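Side-chain contacts in TRAP dicarboxylate transporter, DctP subunit (Ochrobactrum anthropi, PDB 4P47), which probably captures an organic-acid solute in the periplasm and hands it to the membrane subunits of a TRAP transporter: residues 77-80 against 81-85; 245-248 against 249-253; 279-282 against 283-287. All coordinates share one frame; numbering follows the deposited sequence.

Contact 1 (77-80 against 81-85); sequences PQTL and SGLQG
The flat peptide group of Gln78 receives two donors one turn on: Gly82 N lies in the carbonyl plane, 3.1 Å from Gln78 O, and the hydroxyl of Ser81 comes in tilted 18° from that plane, Ser81 OG being 2.8 Å from Gln78 O. The hydroxyl can fold back over the preceding turn because chi1 of 66° sets OG between its own backbone N and carbonyl carbon, where a serine in a helix can bond the carbonyl three residues earlier. The second flat group is the carboxamide of Gln84. It stands beside the Leu80 carbonyl, with the aliphatic Gln84 CG 3.6 Å from Leu80 O, while its NE2 is held by Thr139 O. Leu80 O also accepts the backbone bond from Gln84 N at 3.1 Å. On the buried side Thr79 and Leu83 cross at a slant: the methyl Thr79 CG2 meets Leu83 CD1 at 3.9 Å, and that same Leu83 CD1 rests 3.5 Å from Thr79 O. This helix, 76-85, belongs to the beta-alpha-beta crossover from strand 63-68 to strand 90-94, which skips over strand 30-35 between them. Its inner face lies on the sheet: Thr79 and Leu83 touch Thr91 of strand 90-94, and Leu80 and Leu83 pack against Leu141 of strand 141-156 and Met243 of strand 229-245.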
loop_
_atom_site.group_PDB
_atom_site.type_symbol
_atom_site.label_atom_id
_atom_site.label_comp_id
_atom_site.label_asym_id
_atom_site.label_seq_id
_atom_site.Cartn_x
_atom_site.Cartn_y
_atom_site.Cartn_z
ATOM N N PRO A 77 -11.513 7.607 -1.363
ATOM C CA PRO A 77 -12.160 7.881 -2.658
ATOM C C PRO A 77 -12.896 9.247 -2.731
ATOM O O PRO A 77 -12.915 9.917 -3.754
ATOM C CB PRO A 77 -13.163 6.724 -2.800
ATOM C CG PRO A 77 -12.614 5.648 -1.970
ATOM C CD PRO A 77 -11.895 6.293 -0.824
ATOM N N GLN A 78 -13.521 9.633 -1.626
ATOM C CA GLN A 78 -14.186 10.925 -1.567
ATOM C C GLN A 78 -13.153 12.046 -1.717
ATOM O O GLN A 78 -13.316 12.952 -2.536
ATOM C CB GLN A 78 -14.985 11.062 -0.269
ATOM C CG GLN A 78 -15.704 12.402 -0.136
ATOM C CD GLN A 78 -16.382 12.573 1.209
ATOM O OE1 GLN A 78 -16.399 11.656 2.035
ATOM N NE2 GLN A 78 -16.941 13.756 1.438
ATOM N N THR A 79 -12.074 11.964 -0.953
ATOM C CA THR A 79 -11.037 12.991 -0.996
ATOM C C THR A 79 -10.325 13.034 -2.340
ATOM O O THR A 79 -9.948 14.094 -2.809
ATOM C CB THR A 79 -10.095 12.846 0.199
ATOM O OG1 THR A 79 -10.831 13.227 1.367
ATOM C CG2 THR A 79 -8.866 13.735 0.071
ATOM N N LEU A 80 -10.196 11.891 -2.998
ATOM C CA LEU A 80 -9.661 11.880 -4.353
ATOM C C LEU A 80 -10.467 12.815 -5.265
ATOM O O LEU A 80 -9.903 13.657 -5.968
ATOM C CB LEU A 80 -9.668 10.458 -4.924
ATOM C CG LEU A 80 -8.897 10.338 -6.246
ATOM C CD1 LEU A 80 -7.411 10.532 -5.957
ATOM C CD2 LEU A 80 -9.132 8.991 -6.887
ATOM N N SER A 81 -11.788 12.680 -5.249
ATOM C CA SER A 81 -12.613 13.567 -6.084
ATOM C C SER A 81 -12.540 15.028 -5.599
ATOM O O SER A 81 -12.714 15.955 -6.384
ATOM C CB SER A 81 -14.077 13.077 -6.187
ATOM O OG SER A 81 -14.779 13.132 -4.962
ATOM N N GLY A 82 -12.257 15.226 -4.314
ATOM C CA GLY A 82 -12.034 16.566 -3.782
ATOM C C GLY A 82 -10.774 17.234 -4.306
ATOM O O GLY A 82 -10.758 18.435 -4.585
ATOM N N LEU A 83 -9.707 16.465 -4.482
ATOM C CA LEU A 83 -8.532 16.983 -5.171
ATOM C C LEU A 83 -8.843 17.346 -6.615
ATOM O O LEU A 83 -8.430 18.397 -7.103
ATOM C CB LEU A 83 -7.360 15.994 -5.149
ATOM C CG LEU A 83 -6.325 16.156 -4.039
ATOM C CD1 LEU A 83 -6.914 15.744 -2.696
ATOM C CD2 LEU A 83 -5.100 15.314 -4.373
ATOM N N GLN A 84 -9.585 16.483 -7.305
ATOM C CA GLN A 84 -9.913 16.741 -8.694
ATOM C C GLN A 84 -10.687 18.041 -8.812
ATOM O O GLN A 84 -10.446 18.815 -9.735
ATOM C CB GLN A 84 -10.691 15.574 -9.304
ATOM C CG GLN A 84 -9.848 14.333 -9.466
ATOM C CD GLN A 84 -10.669 13.144 -9.883
ATOM O OE1 GLN A 84 -11.713 12.857 -9.294
ATOM N NE2 GLN A 84 -10.230 12.462 -10.935
ATOM N N GLY A 85 -11.587 18.290 -7.861
ATOM C CA GLY A 85 -12.364 19.511 -7.868
ATOM C C GLY A 85 -11.643 20.735 -7.323
ATOM O O GLY A 85 -12.126 21.856 -7.492
#

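Contact 2 (245-248 against 249-253); sequences SKKF and WDRLN
Lys246 and Asp250 meet at a slant, the ammonium swinging in on the syn lone pair of the carboxylate to make a salt bridge of 2.7 Å between Lys246 NZ and Asp250 OD2. The lysine chain runs out straight and bends only at the last torsion (chi4 -61°), which brings NZ round to the acid; Lys246 CG lies along the way, 3.5 Å from Asp250 OD2. Lys247 and Arg251 instead run side by side in the same direction, their like charges 3.6 Å apart from Lys247 NZ to Arg251 NH1 at an exposed surface. A weak hydrogen bond of 3.4 Å from Arg251 NH1 to Lys247 O, met at the edge of the guanidinium, ties the arginine back to the helix. These pairs decorate the single-turn helix 246-249, with Ser245 at its N-cap position, its hydroxyl bonded to Leu83 O, and the type I turn from Trp249 to Leu252 that leads the chain from strand 229-245 into the long helix 254-288. Where the helix gives way to the turn, Arg251 N bonds Phe248 O from above the carbonyl plane, 58° out of it. The side chains of Phe248 and Leu252 cross at a slant, Leu252 CD1 lying 3.9 Å from Phe248 CE2 and Leu252 CD2 4.0 Å from Phe248 CZ. Both also touch Gln30 of strand 30-35, while the indole of Trp249 makes a cation-pi contact with Lys257 of helix 254-288.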
loop_
_atom_site.group_PDB
_atom_site.type_symbol
_atom_site.label_atom_id
_atom_site.label_comp_id
_atom_site.label_asym_id
_atom_site.label_seq_id
_atom_site.Cartn_x
_atom_site.Cartn_y
_atom_site.Cartn_z
ATOM N N SER A 245 -3.755 18.426 -6.035
ATOM C CA SER A 245 -4.771 18.845 -6.999
ATOM C C SER A 245 -4.127 19.576 -8.186
ATOM O O SER A 245 -3.364 20.516 -7.996
ATOM C CB SER A 245 -5.782 19.752 -6.301
ATOM O OG SER A 245 -6.643 20.413 -7.220
ATOM N N LYS A 246 -4.422 19.163 -9.415
ATOM C CA LYS A 246 -3.876 19.879 -10.578
ATOM C C LYS A 246 -4.384 21.330 -10.662
ATOM O O LYS A 246 -3.632 22.226 -11.038
ATOM C CB LYS A 246 -4.170 19.132 -11.872
ATOM C CG LYS A 246 -3.624 19.818 -13.125
ATOM C CD LYS A 246 -3.750 18.917 -14.343
ATOM C CE LYS A 246 -3.054 19.532 -15.564
ATOM N NZ LYS A 246 -3.666 20.838 -15.944
ATOM N N LYS A 247 -5.644 21.560 -10.308
ATOM C CA LYS A 247 -6.187 22.924 -10.296
ATOM C C LYS A 247 -5.296 23.836 -9.435
ATOM O O LYS A 247 -4.954 24.950 -9.818
ATOM C CB LYS A 247 -7.618 22.895 -9.770
ATOM C CG LYS A 247 -8.383 24.189 -9.892
ATOM C CD LYS A 247 -9.885 23.924 -9.798
ATOM C CE LYS A 247 -10.697 25.212 -9.842
ATOM N NZ LYS A 247 -10.204 26.146 -10.889
ATOM N N PHE A 248 -4.915 23.353 -8.254
ATOM C CA PHE A 248 -4.005 24.088 -7.371
ATOM C C PHE A 248 -2.560 24.201 -7.898
ATOM O O PHE A 248 -1.966 25.280 -7.907
ATOM C CB PHE A 248 -4.002 23.421 -5.982
ATOM C CG PHE A 248 -3.125 24.106 -4.969
ATOM C CD1 PHE A 248 -3.524 25.306 -4.402
ATOM C CD2 PHE A 248 -1.934 23.536 -4.542
ATOM C CE1 PHE A 248 -2.740 25.938 -3.448
ATOM C CE2 PHE A 248 -1.141 24.181 -3.596
ATOM C CZ PHE A 248 -1.548 25.383 -3.059
ATOM N N TRP A 249 -2.005 23.077 -8.336
ATOM C CA TRP A 249 -0.666 23.007 -8.916
ATOM C C TRP A 249 -0.481 23.995 -10.057
ATOM O O TRP A 249 0.542 24.650 -10.124
ATOM C CB TRP A 249 -0.451 21.586 -9.438
ATOM C CG TRP A 249 0.918 21.217 -9.878
ATOM C CD1 TRP A 249 1.329 20.999 -11.167
ATOM C CD2 TRP A 249 2.054 20.976 -9.046
ATOM N NE1 TRP A 249 2.649 20.630 -11.176
ATOM C CE2 TRP A 249 3.116 20.604 -9.889
ATOM C CE3 TRP A 249 2.274 21.009 -7.665
ATOM C CZ2 TRP A 249 4.375 20.292 -9.409
ATOM C CZ3 TRP A 249 3.536 20.693 -7.196
ATOM C CH2 TRP A 249 4.559 20.333 -8.062
ATOM N N ASP A 250 -1.485 24.115 -10.923
ATOM C CA ASP A 250 -1.379 24.982 -12.099
ATOM C C ASP A 250 -1.259 26.446 -11.728
ATOM O O ASP A 250 -0.777 27.249 -12.526
ATOM C CB ASP A 250 -2.559 24.754 -13.047
ATOM C CG ASP A 250 -2.417 23.482 -13.859
ATOM O OD1 ASP A 250 -1.291 22.957 -13.963
ATOM O OD2 ASP A 250 -3.427 23.031 -14.422
ATOM N N ARG A 251 -1.669 26.794 -10.515
ATOM C CA ARG A 251 -1.556 28.171 -10.042
ATOM C C ARG A 251 -0.211 28.460 -9.390
ATOM O O ARG A 251 0.078 29.595 -9.052
ATOM C CB ARG A 251 -2.654 28.493 -9.037
ATOM C CG ARG A 251 -4.038 28.593 -9.609
ATOM C CD ARG A 251 -5.048 28.626 -8.469
ATOM N NE ARG A 251 -6.293 29.300 -8.827
ATOM C CZ ARG A 251 -7.176 28.839 -9.709
ATOM N NH1 ARG A 251 -6.952 27.697 -10.350
ATOM N NH2 ARG A 251 -8.281 29.527 -9.958
ATOM N N LEU A 252 0.605 27.441 -9.176
ATOM C CA LEU A 252 1.884 27.644 -8.512
ATOM C C LEU A 252 3.006 27.984 -9.477
ATOM O O LEU A 252 2.941 27.625 -10.652
ATOM C CB LEU A 252 2.273 26.374 -7.743
ATOM C CG LEU A 252 1.322 25.895 -6.638
ATOM C CD1 LEU A 252 1.882 24.593 -6.045
ATOM C CD2 LEU A 252 1.105 26.950 -5.552
ATOM N N ASN A 253 4.036 28.655 -8.970
ATOM C CA ASN A 253 5.241 28.895 -9.755
ATOM C C ASN A 253 6.293 27.802 -9.532
ATOM O O ASN A 253 6.115 26.914 -8.702
ATOM C CB ASN A 253 5.803 30.309 -9.514
ATOM C CG ASN A 253 6.268 30.545 -8.076
ATOM O OD1 ASN A 253 6.913 29.690 -7.456
ATOM N ND2 ASN A 253 5.950 31.732 -7.541
#

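Contact 3 (279-282 against 283-287); sequences DATA and LDEIK
The last turns of helix 254-288, the longest helix of this solute-binding protein, set Asp279 next to Leu283, Thr281 next to Glu285, and Ile286 against the Ala282 carbonyl. Four successive backbone bonds hold the turns, the shortest being Ile286 N to Ala282 O at 2.8 Å. With CG anti to the backbone N (chi1 -174°), the Asp279 carboxylate leans along the helix, and its OD2 meets the methyl Leu283 CD1 at 3.9 Å while OD1 is bonded by Asn215 ND2. On another side the Glu285 chain, extended beyond CG, crosses the Thr281 side chain at a slant: Glu285 CG passes 3.3 Å from Thr281 O, and Glu285 OE2 comes 3.5 Å from the methyl Thr281 CG2. Ile286 is the buried member, its CG1 pressed 3.1 Å from Ala282 O. A serine in place of Ile286 would probably leave a gap beside Leu230, Ile218 and Met291 and strip the Ala282 carbonyl of its apolar cover. The apolar side of these turns lies against the fold: Leu283 and Ile286 both touch Leu230 of strand 229-245, and Ile286 packs on Ile218 and Ile219 of helix 216-220; Glu285 also touches Ile219.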
loop_
_atom_site.group_PDB
_atom_site.type_symbol
_atom_site.label_atom_id
_atom_site.label_comp_id
_atom_site.label_asym_id
_atom_site.label_seq_id
_atom_site.Cartn_x
_atom_site.Cartn_y
_atom_site.Cartn_z
ATOM N N ASP A 279 6.847 -1.602 11.891
ATOM C CA ASP A 279 6.448 -2.952 11.518
ATOM C C ASP A 279 7.288 -3.972 12.263
ATOM O O ASP A 279 6.770 -5.015 12.692
ATOM C CB ASP A 279 6.548 -3.175 10.009
ATOM C CG ASP A 279 6.007 -4.533 9.580
ATOM O OD1 ASP A 279 4.825 -4.823 9.854
ATOM O OD2 ASP A 279 6.773 -5.307 8.969
ATOM N N ALA A 280 8.579 -3.698 12.433
ATOM C CA ALA A 280 9.434 -4.613 13.177
ATOM C C ALA A 280 8.920 -4.754 14.610
ATOM O O ALA A 280 8.859 -5.863 15.159
ATOM C CB ALA A 280 10.851 -4.136 13.179
ATOM N N THR A 281 8.538 -3.642 15.225
ATOM C CA THR A 281 8.043 -3.660 16.592
ATOM C C THR A 281 6.688 -4.359 16.669
ATOM O O THR A 281 6.418 -5.113 17.595
ATOM C CB THR A 281 7.948 -2.232 17.129
ATOM O OG1 THR A 281 9.263 -1.678 17.142
ATOM C CG2 THR A 281 7.387 -2.216 18.535
ATOM N N ALA A 282 5.831 -4.133 15.692
ATOM C CA ALA A 282 4.549 -4.815 15.629
ATOM C C ALA A 282 4.722 -6.318 15.594
ATOM O O ALA A 282 4.004 -7.056 16.255
ATOM C CB ALA A 282 3.788 -4.373 14.402
ATOM N N LEU A 283 5.647 -6.772 14.762
ATOM C CA LEU A 283 5.920 -8.197 14.688
ATOM C C LEU A 283 6.463 -8.738 16.014
ATOM O O LEU A 283 6.082 -9.845 16.433
ATOM C CB LEU A 283 6.852 -8.504 13.530
ATOM C CG LEU A 283 6.147 -8.584 12.190
ATOM C CD1 LEU A 283 7.167 -8.542 11.072
ATOM C CD2 LEU A 283 5.297 -9.862 12.123
ATOM N N ASP A 284 7.313 -7.968 16.690
ATOM C CA ASP A 284 7.758 -8.346 18.030
ATOM C C ASP A 284 6.553 -8.563 18.938
ATOM O O ASP A 284 6.469 -9.574 19.655
ATOM C CB ASP A 284 8.622 -7.234 18.644
ATOM C CG ASP A 284 9.970 -7.055 17.958
ATOM O OD1 ASP A 284 10.498 -8.036 17.392
ATOM O OD2 ASP A 284 10.517 -5.928 18.039
ATOM N N GLU A 285 5.627 -7.610 18.910
ATOM C CA GLU A 285 4.438 -7.654 19.742
ATOM C C GLU A 285 3.552 -8.827 19.378
ATOM O O GLU A 285 3.069 -9.544 20.246
ATOM C CB GLU A 285 3.695 -6.328 19.650
ATOM C CG GLU A 285 4.517 -5.213 20.285
ATOM C CD GLU A 285 4.018 -3.833 19.968
ATOM O OE1 GLU A 285 3.087 -3.688 19.150
ATOM O OE2 GLU A 285 4.570 -2.875 20.557
ATOM N N ILE A 286 3.348 -9.049 18.090
ATOM C CA ILE A 286 2.533 -10.166 17.627
ATOM C C ILE A 286 3.079 -11.504 18.157
ATOM O O ILE A 286 2.332 -12.354 18.655
ATOM C CB ILE A 286 2.453 -10.154 16.093
ATOM C CG1 ILE A 286 1.587 -8.961 15.657
ATOM C CG2 ILE A 286 1.893 -11.451 15.561
ATOM C CD1 ILE A 286 1.671 -8.627 14.159
ATOM N N LYS A 287 4.381 -11.695 18.058
ATOM C CA LYS A 287 4.967 -12.935 18.527
ATOM C C LYS A 287 4.758 -13.100 20.033
ATOM O O LYS A 287 4.471 -14.203 20.504
ATOM C CB LYS A 287 6.437 -12.994 18.148
ATOM C CG LYS A 287 6.621 -13.176 16.635
ATOM C CD LYS A 287 8.047 -13.024 16.187
ATOM C CE LYS A 287 8.137 -13.152 14.682
ATOM N NZ LYS A 287 9.511 -12.907 14.184
#

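Overall arrangement
Contacts 1 and 2 are direct neighbours, partly buried, with centres 15 Å apart: Ser245 OG, at the head of contact 2, probably bonds Leu83 O of contact 1. Contact 3 lies on the opposite side of the chain's centre, about 23 Å from contact 1 and 29 Å from contact 2 between nearest atoms, and is a surface contact with Ile286 as its one buried residue. Strand 229-245 serves all three, as a packing floor for contacts 1 and 3 and as the strand leading into contact 2. Buried leucines and a serine hydroxyl dominate contact 1, whereas contact 2 adds a salt bridge and phenylalanine-leucine packing where helix becomes turn. In contact 3, acids lie beside methyls along uninterrupted helix.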